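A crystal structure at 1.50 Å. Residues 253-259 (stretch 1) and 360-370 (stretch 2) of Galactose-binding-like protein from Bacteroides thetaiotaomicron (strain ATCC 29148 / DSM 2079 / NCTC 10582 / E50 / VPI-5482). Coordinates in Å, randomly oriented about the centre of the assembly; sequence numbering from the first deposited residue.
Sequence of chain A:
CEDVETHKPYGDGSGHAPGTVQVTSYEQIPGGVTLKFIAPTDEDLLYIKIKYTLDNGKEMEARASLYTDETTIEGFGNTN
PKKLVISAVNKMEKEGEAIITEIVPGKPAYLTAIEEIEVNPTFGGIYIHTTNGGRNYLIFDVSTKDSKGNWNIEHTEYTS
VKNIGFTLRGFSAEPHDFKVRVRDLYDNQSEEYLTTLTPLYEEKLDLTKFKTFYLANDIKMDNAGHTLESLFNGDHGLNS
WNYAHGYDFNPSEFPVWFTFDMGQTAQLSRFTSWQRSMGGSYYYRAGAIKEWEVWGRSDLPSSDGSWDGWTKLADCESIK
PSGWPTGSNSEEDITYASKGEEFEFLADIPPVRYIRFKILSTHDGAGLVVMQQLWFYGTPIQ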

# COMPACT_ATOMS: atom_id res chain seq x y z
N GLU A 253 21.39 -1.05 -12.03
CA GLU A 253 20.35 -2.06 -12.17
C GLU A 253 19.04 -1.68 -11.47
O GLU A 253 18.04 -2.40 -11.65
CB GLU A 253 20.89 -3.36 -11.58
CG GLU A 253 22.14 -3.85 -12.33
CD GLU A 253 22.26 -3.78 -13.86
OE1 GLU A 253 21.32 -4.23 -14.55
OE2 GLU A 253 23.32 -3.27 -14.38
N PHE A 254 18.98 -0.61 -10.68
CA PHE A 254 17.67 -0.26 -10.11
C PHE A 254 16.70 0.01 -11.27
O PHE A 254 17.03 0.60 -12.33
CB PHE A 254 17.73 1.04 -9.31
CG PHE A 254 18.30 0.88 -7.92
CD1 PHE A 254 17.62 0.12 -6.96
CD2 PHE A 254 19.49 1.53 -7.56
CE1 PHE A 254 18.15 -0.05 -5.67
CE2 PHE A 254 20.02 1.36 -6.29
CZ PHE A 254 19.34 0.59 -5.34
N PRO A 255 15.39 -0.33 -11.18
CA PRO A 255 14.72 -0.90 -10.00
C PRO A 255 14.91 -2.41 -9.90
O PRO A 255 15.16 -3.15 -10.90
CB PRO A 255 13.23 -0.59 -10.29
CG PRO A 255 13.12 -0.63 -11.81
CD PRO A 255 14.43 0.02 -12.27
N VAL A 256 14.95 -2.88 -8.66
CA VAL A 256 15.00 -4.31 -8.38
C VAL A 256 13.81 -4.67 -7.51
O VAL A 256 13.17 -3.77 -6.99
CB VAL A 256 16.31 -4.66 -7.65
CG1 VAL A 256 17.55 -4.34 -8.53
CG2 VAL A 256 16.43 -4.00 -6.27
N TRP A 257 13.55 -5.97 -7.26
CA TRP A 257 12.33 -6.27 -6.51
C TRP A 257 12.52 -7.62 -5.78
O TRP A 257 13.24 -8.54 -6.25
CB TRP A 257 11.09 -6.31 -7.46
CG TRP A 257 11.32 -7.12 -8.71
CD1 TRP A 257 11.15 -8.47 -8.90
CD2 TRP A 257 11.69 -6.58 -9.98
NE1 TRP A 257 11.48 -8.84 -10.19
CE2 TRP A 257 11.77 -7.67 -10.89
CE3 TRP A 257 12.00 -5.27 -10.42
CZ2 TRP A 257 12.16 -7.50 -12.23
CZ3 TRP A 257 12.37 -5.11 -11.76
CH2 TRP A 257 12.42 -6.21 -12.65
N PHE A 258 11.72 -7.80 -4.73
CA PHE A 258 11.56 -9.09 -4.09
C PHE A 258 10.07 -9.36 -3.89
O PHE A 258 9.25 -8.45 -4.01
CB PHE A 258 12.34 -9.27 -2.78
CG PHE A 258 11.99 -8.26 -1.69
CD1 PHE A 258 10.77 -8.30 -1.06
CD2 PHE A 258 12.87 -7.26 -1.31
CE1 PHE A 258 10.44 -7.38 -0.07
CE2 PHE A 258 12.56 -6.36 -0.31
CZ PHE A 258 11.33 -6.39 0.30
N THR A 259 9.75 -10.65 -3.67
CA THR A 259 8.38 -11.16 -3.70
C THR A 259 8.12 -12.01 -2.48
O THR A 259 8.93 -12.89 -2.13
CB THR A 259 8.08 -12.05 -4.94
OG1 THR A 259 8.58 -11.37 -6.11
CG2 THR A 259 6.61 -12.36 -5.07
N LEU A 360 13.19 1.43 -5.95
CA LEU A 360 13.67 2.40 -6.93
C LEU A 360 15.02 2.99 -6.50
O LEU A 360 15.90 3.27 -7.33
CB LEU A 360 12.61 3.51 -7.06
CG LEU A 360 11.15 3.08 -7.36
CD1 LEU A 360 10.27 4.30 -7.53
CD2 LEU A 360 11.07 2.23 -8.59
N SER A 361 15.19 3.18 -5.18
CA SER A 361 16.37 3.91 -4.66
C SER A 361 16.68 3.43 -3.23
O SER A 361 15.71 3.07 -2.53
CB SER A 361 16.17 5.44 -4.82
OG SER A 361 15.12 5.86 -3.93
N THR A 362 17.92 3.74 -2.78
CA THR A 362 18.29 3.53 -1.39
C THR A 362 18.80 4.84 -0.79
O THR A 362 19.13 5.77 -1.56
CB THR A 362 19.37 2.45 -1.28
OG1 THR A 362 20.44 2.90 -2.13
CG2 THR A 362 18.88 1.08 -1.73
N HIS A 363 18.77 4.97 0.54
CA HIS A 363 19.17 6.20 1.20
C HIS A 363 20.63 6.57 0.89
O HIS A 363 20.93 7.75 0.62
CB HIS A 363 18.97 6.12 2.72
CG HIS A 363 17.54 6.37 3.09
ND1 HIS A 363 16.93 7.60 2.86
CD2 HIS A 363 16.57 5.54 3.54
CE1 HIS A 363 15.68 7.56 3.33
NE2 HIS A 363 15.44 6.30 3.79
N ASP A 364 21.53 5.57 0.83
CA ASP A 364 22.96 5.88 0.52
C ASP A 364 23.28 5.74 -0.96
O ASP A 364 24.44 6.00 -1.35
CB ASP A 364 23.91 5.09 1.44
CG ASP A 364 23.96 3.59 1.15
OD1 ASP A 364 23.29 3.11 0.21
OD2 ASP A 364 24.63 2.86 1.97
N GLY A 365 22.26 5.36 -1.78
CA GLY A 365 22.43 5.17 -3.21
C GLY A 365 23.17 3.92 -3.64
O GLY A 365 23.19 3.64 -4.83
N ALA A 366 23.71 3.10 -2.70
CA ALA A 366 24.38 1.86 -3.07
C ALA A 366 23.37 0.79 -3.48
O ALA A 366 22.23 0.79 -2.97
CB ALA A 366 25.16 1.34 -1.87
N GLY A 367 23.85 -0.17 -4.30
CA GLY A 367 23.03 -1.28 -4.77
C GLY A 367 23.04 -2.34 -3.67
O GLY A 367 23.70 -3.33 -3.81
N LEU A 368 22.14 -2.13 -2.68
CA LEU A 368 22.06 -3.14 -1.59
C LEU A 368 20.72 -2.91 -0.89
O LEU A 368 20.37 -1.77 -0.60
CB LEU A 368 23.19 -2.96 -0.59
CG LEU A 368 23.16 -3.98 0.57
CD1 LEU A 368 23.39 -5.39 0.06
CD2 LEU A 368 24.15 -3.62 1.67
N VAL A 369 19.97 -3.98 -0.63
CA VAL A 369 18.70 -3.86 0.09
C VAL A 369 18.84 -4.63 1.39
O VAL A 369 19.04 -5.82 1.30
CB VAL A 369 17.58 -4.43 -0.82
CG1 VAL A 369 16.24 -4.38 -0.07
CG2 VAL A 369 17.44 -3.53 -2.08
N VAL A 370 18.50 -3.96 2.52
CA VAL A 370 18.58 -4.66 3.81
C VAL A 370 17.46 -4.01 4.63
O VAL A 370 17.35 -2.78 4.65
CB VAL A 370 19.90 -4.43 4.57
CG1 VAL A 370 19.87 -5.22 5.89
CG2 VAL A 370 21.08 -4.94 3.76

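Two segments more than a hundred residues apart in the sequence pack through the Phe 254 ring, which lies largely against backbone, and through a few apolar side-chain pairs. No hydrogen bond crosses between them. The contact buries 352 Å², both sides summed, and Phe 254 accounts for the largest single share.

Phe 254 points its CA-to-CB bond toward the second stretch. Its chi1 of -79° is an m rotamer, and with chi2 at -66° the ring lies along the segment from Leu 360 to Gly 367. The base of the ring meets backbone first: CG of Phe 254 is 3.4 Å from the carbonyl O of Leu 360. The CA of Ser 361 lies over one face. At the far end, CZ of Phe 254 is 3.7 Å from CG2 of Thr 362 and 3.7 Å from O of Ala 366. The carbonyls of Gly 365 and Ala 366 both sit at the ring edge, near its plane. That is a favourable place for them, because the edge hydrogens of an aromatic ring carry a slight positive charge. Gly 367 passes close by, with its CA 4.2 Å from CZ of Phe 254.

Thr 362 serves both the loop and the ring. Its chi1 is 55°, a p rotamer. In this conformation OG1 of Thr 362 donates a hydrogen bond of 2.9 Å to O of Ala 366, and the methyl CG2 is the closest Thr 362 atom to the Phe 254 ring. The same Ala 366 carbonyl accepts a weak backbone bond from Leu 368, with N of Leu 368 2.9 Å from O of Ala 366.

Asp 364 does not touch the first stretch, but it helps hold the turn. With chi1 at 70° (p) and chi2 near 0°, OD1 of Asp 364 accepts a hydrogen bond from the backbone of Ala 366, at 2.9 Å from N of Ala 366. A weak bond from N of Gly 365 to O of Thr 362, 3.2 Å long, also spans the turn. Gly 365 has a phi of 74°, a value that by itself favours glycine.

Pro 255 follows a cis peptide bond. The backbones come close here, with CA of Pro 255 4.6 Å from CA of Leu 360. The CA-to-CB bond of Leu 360 points away, yet the end of its side chain comes nearer. Its chi1 of -53° (m) and chi2 of -177° (t) place CD2 of Leu 360 3.9 Å from CB of Pro 255.

Val 369 forms a second apolar patch. It points toward the first stretch with chi1 at 178° (t), and its two methyls meet different residues. CG2 of Val 369 is 4.3 Å from CG2 of Val 256, an m rotamer at -62°. CG1 of Val 369 is 4.2 Å from CE2 of Phe 258 and lies at the edge of that ring. Phe 258 has chi1 at 59° (p) and points toward the second stretch. Between Val 256 and Phe 258 in the strand, the CA-to-CB bond of Trp 257 points away, and its NE1 is hydrogen-bonded elsewhere in the structure.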